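Local coordinates for protein metagenomic carboxyl esterase MGS0156 (Uncultured organism, PDB 5D8M) that probably hydrolyses carboxylic esters as an alpha/beta-hydrolase-type esterase, and appears to be membrane-anchored in its full-length form, at residues 43-48 with 54-59; 122-127 with 140-145; 267-270 with 274-277. All coordinates share one frame; numbering follows the deposited sequence.

Interaction 1. Residues 43-48 with 54-59; sequences AIMADH and GDRSSD
Met45, built as selenomethionine, reaches from helix 34-48 to the loop 54-59 and makes every close contact between them. Its chain is bent at the last torsion (chi3 76°). The bend turns the methyl CE toward the loop backbone.
Asp55 is met first. Its side chain and that of Met45 slide past each other in opposite directions, and CE of Met45 lies 3.5 Å from OD1 of Asp55. Next comes Arg56. Its carbonyl is the closest partner, with Met45 CE 3.3 Å from Arg56 O. The aliphatic start of the Arg56 side chain is looser, with its CG 4.3 Å from Met45 CE. The guanidinium leads elsewhere, and its NH1 binds the backbone oxygens of Gly62 and Asn296. Ser57 OG accepts from the backbone N of Asp59 at 3.2 Å, an ST turn. Ser58 closes the contact, with its CB 4.5 Å from Met45 SE. No hydrogen bond joins the two segments.
Met45 also touches Ile63 of a loop and Ala326 of helix 324-338. The contact is thus a loop lying against one of the helices that flank the central sheet of an alpha/beta-hydrolase-like fold.

Interaction 2. Residues 122-127 with 140-145; sequences TLVRTG and HEVVAK
Val124 and Val142 meet through one methyl each, where helix 132-143 lies against the end of edge strand 120-123. The strand and helix belong to a beta-alpha-beta crossover. The chain leaves strand 120-123, runs through helix 132-143 and enters strand 151-157, with strand 87-92 between the two in the parallel sheet. This is the layering of an alpha/beta-hydrolase-like fold.
The tighter part is the valine pair. CG2 of Val124 lies 4.0 Å from CG1 of Val142, and the two side chains cross at a slant. Val142 has CG1 anti to its backbone N (chi1 167°), which directs this methyl to the strand. Val124 is buried. It also touches Val90 of strand 87-92 and Ile139, about one helical turn before Val142, so its methyls sit between sheet and helix. Its backbone still bonds to Leu91.
The contact thins out at Thr122. Here CG2 of Thr122 is 4.5 Å from the same Val142 CG1, at the limit of touching. Thr122 and Val142 are both partly exposed. The threonine hydroxyl takes no part in the helix contact; OG1 bonds to Arg88 NH1 instead. No hydrogen bond crosses between the segments. Farther out, Glu141, Ala144 and Lys145 lie on the solvent side.
The lysine folds back on the chain before it. Its NZ bonds to the backbone O of Glu141 at 3.2 Å, approaching from well above the carbonyl plane.

Interaction 3. Residues 267-270 with 274-277; sequences ILAK and LNDG
Leu268 has CG anti to its carbonyl carbon (chi1 -63°), and Asn275 holds CG between its own N and carbonyl carbon (chi1 79°). These torsions bring the leucine side chain against the flat amide of the asparagine. Leu268 CB sits over the amide face, 3.6 Å from Asn275 CG, with OD1 and ND2 at similar range. The leucine also reaches farther along the loop. Its CD1 lies 3.7 Å from Asn275 OD1 and 3.7 Å from Gly277 O. Ala269 adds a looser touch, with CB 4.1 Å from Asn275 ND2. All of this is van der Waals contact, and no hydrogen bond links the two segments.
The amide is held by the loop itself. OD1 of Asn275 accepts from the backbone N of Gly277 at 2.8 Å, which makes an Asx turn. The bond is bent, at 139°, and the donor is tilted from the carbonyl plane. At the other end, ND2 donates to the backbone O of Asp272. Two bonds therefore fix the rotation of the amide and keep its face to Leu268. With an alanine here, Gly277 N and Asp272 O would probably lose these partners, and a gap would open beside Leu268.
In the alpha/beta-hydrolase-like fold this loop follows helix 262-269 and leads toward strand 290-293. Next to Asn275, Asp276 binds His299 ND1 through OD2, a pairing consistent with the acid-histidine part of a catalytic triad.
Pro192 and Leu193 also touch Leu268. At the backbone angles of Gly277, a CB would be pressed against the carbonyl O of Asp276.

How the interactions relate
All three contacts join a helix to a neighbouring segment, and none has a hydrogen bond across it. They do not touch one another. Interaction 3 is the buried one, and its apolar side chain packs on an amide that the loop has already fixed. Interactions 1 and 2 are only partly buried. In interaction 1 a single long side chain has its closest approaches to oxygen atoms of a loop, while interaction 2 is methyl against methyl at the sheet edge. No two share a helix. Interactions 2 and 3 lie on opposite sides of the chain's centre, with centres about 31 Å apart. Interactions 1 and 3 come nearer, about 12 Å between nearest atoms.

Interaction 1. Residues 43-48 with 54-59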
ATOM      1  N   ALA A  43      12.983 -15.904  -6.878  1.00 19.83           N
ATOM      2  CA  ALA A  43      13.063 -17.329  -6.539  1.00 20.93           C
ATOM      3  C   ALA A  43      11.682 -17.945  -6.349  1.00 21.21           C
ATOM      4  O   ALA A  43      11.442 -19.080  -6.775  1.00 18.65           O
ATOM      5  CB  ALA A  43      13.908 -17.532  -5.272  1.00 19.35           C
ATOM      6  N   ILE A  44      10.774 -17.187  -5.721  1.00 17.30           N
ATOM      7  CA  ILE A  44       9.397 -17.643  -5.522  1.00 18.35           C
ATOM      8  C   ILE A  44       8.748 -17.970  -6.862  1.00 17.93           C
ATOM      9  O   ILE A  44       8.131 -19.025  -7.033  1.00 18.02           O
ATOM     10  CB  ILE A  44       8.555 -16.580  -4.749  1.00 18.66           C
ATOM     11  CG1 ILE A  44       8.913 -16.635  -3.256  1.00 16.86           C
ATOM     12  CG2 ILE A  44       7.049 -16.809  -4.935  1.00 19.15           C
ATOM     13  CD1 ILE A  44       8.229 -15.582  -2.422  1.00 16.36           C
HETATM   14  N   MSE A  45       8.916 -17.074  -7.824  1.00 18.22           N
HETATM   15  CA  MSE A  45       8.289 -17.259  -9.117  1.00 18.03           C
HETATM   16  C   MSE A  45       8.981 -18.340  -9.918  1.00 21.53           C
HETATM   17  O   MSE A  45       8.328 -19.035 -10.687  1.00 23.66           O
HETATM   18  CB  MSE A  45       8.274 -15.944  -9.878  1.00 18.96           C
HETATM   19  CG  MSE A  45       7.453 -14.905  -9.132  1.00 20.97           C
HETATM   20 SE   MSE A  45       7.474 -13.144  -9.929  0.56 22.18          SE
HETATM   21  CE  MSE A  45       6.243 -13.484 -11.411  1.00 17.48           C
ATOM     22  N   ALA A  46      10.291 -18.495  -9.746  1.00 18.46           N
ATOM     23  CA  ALA A  46      10.967 -19.582 -10.449  1.00 23.57           C
ATOM     24  C   ALA A  46      10.519 -20.916  -9.851  1.00 25.94           C
ATOM     25  O   ALA A  46      10.414 -21.913 -10.555  1.00 27.13           O
ATOM     26  CB  ALA A  46      12.494 -19.433 -10.387  1.00 22.72           C
ATOM     27  N   ASP A  47      10.238 -20.923  -8.552  1.00 22.03           N
ATOM     28  CA  ASP A  47       9.912 -22.167  -7.851  1.00 21.36           C
ATOM     29  C   ASP A  47       8.458 -22.633  -8.041  1.00 21.72           C
ATOM     30  O   ASP A  47       8.210 -23.818  -8.203  1.00 21.95           O
ATOM     31  CB  ASP A  47      10.189 -22.018  -6.352  1.00 24.83           C
ATOM     32  CG  ASP A  47       9.849 -23.285  -5.567  1.00 30.84           C
ATOM     33  OD1 ASP A  47      10.704 -24.193  -5.530  1.00 38.68           O
ATOM     34  OD2 ASP A  47       8.742 -23.385  -4.995  1.00 27.65           O
ATOM     35  N   HIS A  48       7.488 -21.726  -7.965  1.00 21.11           N
ATOM     36  CA  HIS A  48       6.091 -22.146  -8.087  1.00 21.21           C
ATOM     37  C   HIS A  48       5.205 -21.039  -8.648  1.00 23.47           C
ATOM     38  O   HIS A  48       4.022 -20.970  -8.328  1.00 24.92           O
ATOM     39  CB  HIS A  48       5.540 -22.642  -6.730  1.00 23.08           C
ATOM     40  CG  HIS A  48       5.659 -21.649  -5.606  1.00 21.87           C
ATOM     41  ND1 HIS A  48       6.752 -21.598  -4.763  1.00 21.77           N
ATOM     42  CD2 HIS A  48       4.802 -20.692  -5.166  1.00 20.91           C
ATOM     43  CE1 HIS A  48       6.574 -20.636  -3.871  1.00 19.08           C
ATOM     44  NE2 HIS A  48       5.394 -20.080  -4.086  1.00 17.92           N
ATOM     45  N   GLY A  54      -1.529 -13.779 -12.468  1.00 19.37           N
ATOM     46  CA  GLY A  54      -0.686 -12.655 -12.824  1.00 14.41           C
ATOM     47  C   GLY A  54       0.774 -12.982 -13.119  1.00 19.15           C
ATOM     48  O   GLY A  54       1.579 -12.064 -13.298  1.00 16.94           O
ATOM     49  N   ASP A  55       1.128 -14.271 -13.159  1.00 19.59           N
ATOM     50  CA  ASP A  55       2.502 -14.682 -13.474  1.00 18.89           C
ATOM     51  C   ASP A  55       3.030 -13.973 -14.730  1.00 21.84           C
ATOM     52  O   ASP A  55       2.306 -13.804 -15.717  1.00 18.34           O
ATOM     53  CB  ASP A  55       2.591 -16.194 -13.676  1.00 21.02           C
ATOM     54  CG  ASP A  55       4.046 -16.700 -13.748  1.00 27.50           C
ATOM     55  OD1 ASP A  55       4.852 -16.369 -12.844  1.00 27.84           O
ATOM     56  OD2 ASP A  55       4.384 -17.440 -14.699  1.00 28.65           O
ATOM     57  N   ARG A  56       4.294 -13.566 -14.680  1.00 19.43           N
ATOM     58  CA  ARG A  56       4.958 -12.884 -15.789  1.00 22.18           C
ATOM     59  C   ARG A  56       6.457 -13.105 -15.628  1.00 23.71           C
ATOM     60  O   ARG A  56       6.900 -13.640 -14.605  1.00 22.02           O
ATOM     61  CB  ARG A  56       4.639 -11.382 -15.790  1.00 21.90           C
ATOM     62  CG  ARG A  56       5.064 -10.681 -14.500  1.00 16.86           C
ATOM     63  CD  ARG A  56       5.098  -9.139 -14.633  1.00 15.60           C
ATOM     64  NE  ARG A  56       3.767  -8.560 -14.767  1.00 19.59           N
ATOM     65  CZ  ARG A  56       3.494  -7.260 -14.693  1.00 20.92           C
ATOM     66  NH1 ARG A  56       4.465  -6.361 -14.489  1.00 18.71           N
ATOM     67  NH2 ARG A  56       2.238  -6.857 -14.827  1.00 18.61           N
ATOM     68  N   SER A  57       7.246 -12.684 -16.607  1.00 22.50           N
ATOM     69  CA  SER A  57       8.691 -12.827 -16.473  1.00 25.22           C
ATOM     70  C   SER A  57       9.196 -11.903 -15.382  1.00 19.11           C
ATOM     71  O   SER A  57       8.719 -10.774 -15.265  1.00 20.18           O
ATOM     72  CB  SER A  57       9.412 -12.521 -17.778  1.00 27.20           C
ATOM     73  OG  SER A  57      10.817 -12.591 -17.571  1.00 32.43           O
ATOM     74  N   SER A  58      10.155 -12.379 -14.591  1.00 19.35           N
ATOM     75  CA  SER A  58      10.777 -11.556 -13.551  1.00 24.60           C
ATOM     76  C   SER A  58      12.027 -10.808 -14.049  1.00 22.60           C
ATOM     77  O   SER A  58      12.593  -9.973 -13.326  1.00 21.54           O
ATOM     78  CB  SER A  58      11.147 -12.420 -12.339  1.00 22.11           C
ATOM     79  OG  SER A  58      12.098 -13.393 -12.711  1.00 24.19           O
ATOM     80  N   ASP A  59      12.450 -11.109 -15.276  1.00 21.10           N
ATOM     81  CA  ASP A  59      13.649 -10.504 -15.854  1.00 24.15           C
ATOM     82  C   ASP A  59      13.542  -8.990 -16.019  1.00 23.50           C
ATOM     83  O   ASP A  59      12.469  -8.463 -16.310  1.00 24.16           O
ATOM     84  CB  ASP A  59      13.959 -11.124 -17.221  1.00 26.72           C
ATOM     85  CG  ASP A  59      14.286 -12.597 -17.128  1.00 34.88           C
ATOM     86  OD1 ASP A  59      14.433 -13.108 -15.998  1.00 36.90           O
ATOM     87  OD2 ASP A  59      14.405 -13.244 -18.188  1.00 42.01           O
TER

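Interaction 2. Residues 122-127 with 140-145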
ATOM      1  N   THR A 122      -5.962 -12.064   7.460  1.00 14.54           N
ATOM      2  CA  THR A 122      -7.220 -11.457   7.867  1.00 16.23           C
ATOM      3  C   THR A 122      -7.414 -10.193   7.049  1.00 14.61           C
ATOM      4  O   THR A 122      -6.501  -9.397   6.953  1.00 16.14           O
ATOM      5  CB  THR A 122      -7.218 -11.103   9.369  1.00 18.89           C
ATOM      6  OG1 THR A 122      -7.246 -12.303  10.136  1.00 19.32           O
ATOM      7  CG2 THR A 122      -8.415 -10.251   9.725  1.00 19.79           C
ATOM      8  N   LEU A 123      -8.585 -10.026   6.450  1.00 11.80           N
ATOM      9  CA  LEU A 123      -8.915  -8.793   5.762  1.00 12.21           C
ATOM     10  C   LEU A 123      -9.730  -7.854   6.665  1.00 13.65           C
ATOM     11  O   LEU A 123     -10.788  -8.214   7.158  1.00 13.26           O
ATOM     12  CB  LEU A 123      -9.703  -9.096   4.480  1.00 12.76           C
ATOM     13  CG  LEU A 123     -10.228  -7.881   3.708  1.00 13.33           C
ATOM     14  CD1 LEU A 123      -9.090  -6.977   3.237  1.00 13.36           C
ATOM     15  CD2 LEU A 123     -11.056  -8.359   2.509  1.00 17.31           C
ATOM     16  N   VAL A 124      -9.256  -6.629   6.837  1.00 13.28           N
ATOM     17  CA  VAL A 124      -9.989  -5.641   7.610  1.00 14.51           C
ATOM     18  C   VAL A 124     -10.912  -4.830   6.692  1.00 15.56           C
ATOM     19  O   VAL A 124     -10.502  -4.364   5.628  1.00 17.63           O
ATOM     20  CB  VAL A 124      -9.017  -4.698   8.354  1.00 18.40           C
ATOM     21  CG1 VAL A 124      -9.807  -3.602   9.123  1.00 17.58           C
ATOM     22  CG2 VAL A 124      -8.156  -5.523   9.299  1.00 16.31           C
ATOM     23  N   ARG A 125     -12.177  -4.708   7.070  1.00 15.62           N
ATOM     24  CA  ARG A 125     -13.072  -3.812   6.338  1.00 17.48           C
ATOM     25  C   ARG A 125     -12.978  -2.437   6.986  1.00 17.23           C
ATOM     26  O   ARG A 125     -13.293  -2.287   8.160  1.00 17.80           O
ATOM     27  CB  ARG A 125     -14.519  -4.323   6.354  1.00 14.36           C
ATOM     28  CG  ARG A 125     -15.496  -3.357   5.700  1.00 15.31           C
ATOM     29  CD  ARG A 125     -16.873  -3.983   5.497  1.00 15.75           C
ATOM     30  NE  ARG A 125     -17.841  -2.985   5.053  1.00 19.06           N
ATOM     31  CZ  ARG A 125     -19.063  -3.254   4.599  1.00 20.39           C
ATOM     32  NH1 ARG A 125     -19.499  -4.514   4.521  1.00 18.55           N
ATOM     33  NH2 ARG A 125     -19.856  -2.251   4.244  1.00 19.58           N
ATOM     34  N   THR A 126     -12.487  -1.465   6.237  1.00 15.62           N
ATOM     35  CA  THR A 126     -12.456  -0.067   6.671  1.00 15.29           C
ATOM     36  C   THR A 126     -13.560   0.716   5.959  1.00 16.12           C
ATOM     37  O   THR A 126     -14.170   0.212   5.003  1.00 17.34           O
ATOM     38  CB  THR A 126     -11.095   0.590   6.357  1.00 15.08           C
ATOM     39  OG1 THR A 126     -10.864   0.566   4.939  1.00 19.20           O
ATOM     40  CG2 THR A 126      -9.952  -0.127   7.065  1.00 17.45           C
ATOM     41  N   GLY A 127     -13.832   1.935   6.421  1.00 13.63           N
ATOM     42  CA  GLY A 127     -14.756   2.807   5.732  1.00 10.96           C
ATOM     43  C   GLY A 127     -14.081   3.324   4.476  1.00 17.13           C
ATOM     44  O   GLY A 127     -13.037   3.986   4.544  1.00 13.59           O
ATOM     45  N   HIS A 140      -7.905  -1.045  15.354  1.00 13.92           N
ATOM     46  CA  HIS A 140      -7.670  -1.319  16.761  1.00 17.95           C
ATOM     47  C   HIS A 140      -8.599  -2.421  17.309  1.00 20.17           C
ATOM     48  O   HIS A 140      -8.150  -3.340  18.000  1.00 18.27           O
ATOM     49  CB  HIS A 140      -7.857  -0.034  17.567  1.00 17.46           C
ATOM     50  CG  HIS A 140      -7.539  -0.178  19.016  1.00 21.76           C
ATOM     51  ND1 HIS A 140      -8.282   0.437  20.000  1.00 24.66           N
ATOM     52  CD2 HIS A 140      -6.545  -0.844  19.654  1.00 23.33           C
ATOM     53  CE1 HIS A 140      -7.761   0.153  21.182  1.00 29.48           C
ATOM     54  NE2 HIS A 140      -6.709  -0.626  20.999  1.00 27.01           N
ATOM     55  N   GLU A 141      -9.891  -2.344  17.005  1.00 17.59           N
ATOM     56  CA  GLU A 141     -10.828  -3.337  17.543  1.00 19.51           C
ATOM     57  C   GLU A 141     -10.652  -4.722  16.897  1.00 19.13           C
ATOM     58  O   GLU A 141     -10.826  -5.755  17.547  1.00 21.29           O
ATOM     59  CB  GLU A 141     -12.277  -2.875  17.363  1.00 23.41           C
ATOM     60  CG  GLU A 141     -12.624  -1.583  18.066  1.00 30.58           C
ATOM     61  CD  GLU A 141     -12.404  -1.644  19.569  1.00 45.33           C
ATOM     62  OE1 GLU A 141     -12.027  -0.604  20.142  1.00 49.37           O
ATOM     63  OE2 GLU A 141     -12.619  -2.718  20.183  1.00 50.42           O
ATOM     64  N   VAL A 142     -10.331  -4.745  15.615  1.00 14.87           N
ATOM     65  CA  VAL A 142     -10.134  -6.009  14.914  1.00 15.96           C
ATOM     66  C   VAL A 142      -8.924  -6.760  15.484  1.00 15.05           C
ATOM     67  O   VAL A 142      -9.023  -7.918  15.861  1.00 18.01           O
ATOM     68  CB  VAL A 142      -9.927  -5.804  13.381  1.00 16.85           C
ATOM     69  CG1 VAL A 142      -9.393  -7.100  12.736  1.00 16.22           C
ATOM     70  CG2 VAL A 142     -11.235  -5.380  12.717  1.00 16.97           C
ATOM     71  N   VAL A 143      -7.784  -6.087  15.539  1.00 14.84           N
ATOM     72  CA  VAL A 143      -6.553  -6.733  15.977  1.00 16.00           C
ATOM     73  C   VAL A 143      -6.655  -7.226  17.420  1.00 19.66           C
ATOM     74  O   VAL A 143      -6.147  -8.314  17.747  1.00 18.09           O
ATOM     75  CB  VAL A 143      -5.372  -5.787  15.792  1.00 18.71           C
ATOM     76  CG1 VAL A 143      -4.095  -6.397  16.374  1.00 21.87           C
ATOM     77  CG2 VAL A 143      -5.196  -5.522  14.324  1.00 19.31           C
ATOM     78  N   ALA A 144      -7.382  -6.476  18.254  1.00 18.94           N
ATOM     79  CA  ALA A 144      -7.636  -6.876  19.630  1.00 23.47           C
ATOM     80  C   ALA A 144      -8.298  -8.244  19.743  1.00 25.66           C
ATOM     81  O   ALA A 144      -8.195  -8.879  20.786  1.00 23.10           O
ATOM     82  CB  ALA A 144      -8.510  -5.830  20.351  1.00 24.52           C
ATOM     83  N   LYS A 145      -8.963  -8.695  18.680  1.00 21.35           N
ATOM     84  CA  LYS A 145      -9.691  -9.959  18.710  1.00 24.62           C
ATOM     85  C   LYS A 145      -8.939 -11.103  18.026  1.00 22.00           C
ATOM     86  O   LYS A 145      -9.420 -12.226  17.993  1.00 24.23           O
ATOM     87  CB  LYS A 145     -11.069  -9.784  18.055  1.00 22.77           C
ATOM     88  CG  LYS A 145     -11.978  -8.820  18.802  1.00 25.89           C
ATOM     89  CD  LYS A 145     -13.327  -8.714  18.102  1.00 28.81           C
ATOM     90  CE  LYS A 145     -14.250  -7.717  18.794  1.00 28.21           C
ATOM     91  NZ  LYS A 145     -13.765  -6.330  18.646  1.00 27.35           N
TER

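Interaction 3. Residues 267-270 with 274-277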
ATOM      1  N   ILE A 267      -1.537  14.109 -14.618  1.00 20.29           N
ATOM      2  CA  ILE A 267      -1.334  15.233 -13.730  1.00 19.68           C
ATOM      3  C   ILE A 267      -0.035  15.076 -12.939  1.00 15.47           C
ATOM      4  O   ILE A 267       0.798  15.999 -12.904  1.00 19.90           O
ATOM      5  CB  ILE A 267      -2.508  15.391 -12.766  1.00 21.22           C
ATOM      6  CG1 ILE A 267      -3.770  15.728 -13.563  1.00 22.59           C
ATOM      7  CG2 ILE A 267      -2.212  16.507 -11.757  1.00 18.12           C
ATOM      8  CD1 ILE A 267      -5.023  15.721 -12.707  1.00 22.54           C
ATOM      9  N   LEU A 268       0.137  13.925 -12.312  1.00 13.05           N
ATOM     10  CA  LEU A 268       1.309  13.671 -11.473  1.00 12.29           C
ATOM     11  C   LEU A 268       2.604  13.651 -12.290  1.00 16.69           C
ATOM     12  O   LEU A 268       3.647  14.167 -11.842  1.00 17.64           O
ATOM     13  CB  LEU A 268       1.138  12.355 -10.712  1.00 12.81           C
ATOM     14  CG  LEU A 268      -0.035  12.305  -9.713  1.00 13.53           C
ATOM     15  CD1 LEU A 268      -0.059  10.980  -8.968  1.00 14.26           C
ATOM     16  CD2 LEU A 268       0.064  13.445  -8.736  1.00 13.10           C
ATOM     17  N   ALA A 269       2.525  13.112 -13.505  1.00 14.98           N
ATOM     18  CA  ALA A 269       3.695  13.008 -14.375  1.00 14.97           C
ATOM     19  C   ALA A 269       4.241  14.360 -14.812  1.00 20.46           C
ATOM     20  O   ALA A 269       5.358  14.420 -15.290  1.00 22.36           O
ATOM     21  CB  ALA A 269       3.369  12.168 -15.598  1.00 17.24           C
ATOM     22  N   LYS A 270       3.468  15.440 -14.654  1.00 19.17           N
ATOM     23  CA  LYS A 270       3.981  16.768 -14.978  1.00 23.50           C
ATOM     24  C   LYS A 270       5.234  17.111 -14.174  1.00 23.74           C
ATOM     25  O   LYS A 270       6.073  17.862 -14.661  1.00 27.16           O
ATOM     26  CB  LYS A 270       2.928  17.855 -14.744  1.00 27.02           C
ATOM     27  CG  LYS A 270       1.801  17.842 -15.743  1.00 33.17           C
ATOM     28  CD  LYS A 270       2.316  17.960 -17.155  1.00 38.58           C
ATOM     29  CE  LYS A 270       1.174  17.879 -18.162  1.00 43.20           C
ATOM     30  NZ  LYS A 270       1.173  19.046 -19.096  1.00 50.67           N
ATOM     31  N   LEU A 274       7.459   8.913 -11.936  1.00 13.90           N
ATOM     32  CA  LEU A 274       7.485   7.709 -11.118  1.00 13.51           C
ATOM     33  C   LEU A 274       6.313   7.791 -10.167  1.00 14.38           C
ATOM     34  O   LEU A 274       6.469   8.146  -9.001  1.00 14.18           O
ATOM     35  CB  LEU A 274       8.798   7.560 -10.343  1.00 13.45           C
ATOM     36  CG  LEU A 274       9.959   6.948 -11.124  1.00 21.18           C
ATOM     37  CD1 LEU A 274      10.369   7.799 -12.311  1.00 22.55           C
ATOM     38  CD2 LEU A 274      11.163   6.768 -10.205  1.00 23.59           C
ATOM     39  N   ASN A 275       5.131   7.493 -10.700  1.00 12.78           N
ATOM     40  CA  ASN A 275       3.896   7.536  -9.940  1.00 12.81           C
ATOM     41  C   ASN A 275       2.982   6.420 -10.440  1.00 12.39           C
ATOM     42  O   ASN A 275       3.074   6.019 -11.597  1.00 11.66           O
ATOM     43  CB  ASN A 275       3.195   8.892 -10.081  1.00  9.29           C
ATOM     44  CG  ASN A 275       2.434   9.032 -11.404  1.00 12.87           C
ATOM     45  OD1 ASN A 275       1.273   8.614 -11.514  1.00 12.99           O
ATOM     46  ND2 ASN A 275       3.065   9.662 -12.395  1.00 14.87           N
ATOM     47  N   ASP A 276       2.095   5.935  -9.581  1.00 11.40           N
ATOM     48  CA  ASP A 276       1.271   4.780  -9.941  1.00 10.17           C
ATOM     49  C   ASP A 276      -0.119   5.183 -10.422  1.00 12.00           C
ATOM     50  O   ASP A 276      -0.997   4.342 -10.563  1.00 13.15           O
ATOM     51  CB  ASP A 276       1.146   3.815  -8.761  1.00 10.95           C
ATOM     52  CG  ASP A 276       0.399   4.416  -7.569  1.00 14.67           C
ATOM     53  OD1 ASP A 276      -0.300   5.440  -7.702  1.00 15.28           O
ATOM     54  OD2 ASP A 276       0.483   3.821  -6.480  1.00 15.61           O
ATOM     55  N   GLY A 277      -0.304   6.472 -10.682  1.00 14.27           N
ATOM     56  CA  GLY A 277      -1.580   6.995 -11.109  1.00 11.77           C
ATOM     57  C   GLY A 277      -2.179   7.881 -10.038  1.00 14.36           C
ATOM     58  O   GLY A 277      -2.821   8.870 -10.362  1.00 15.05           O
TER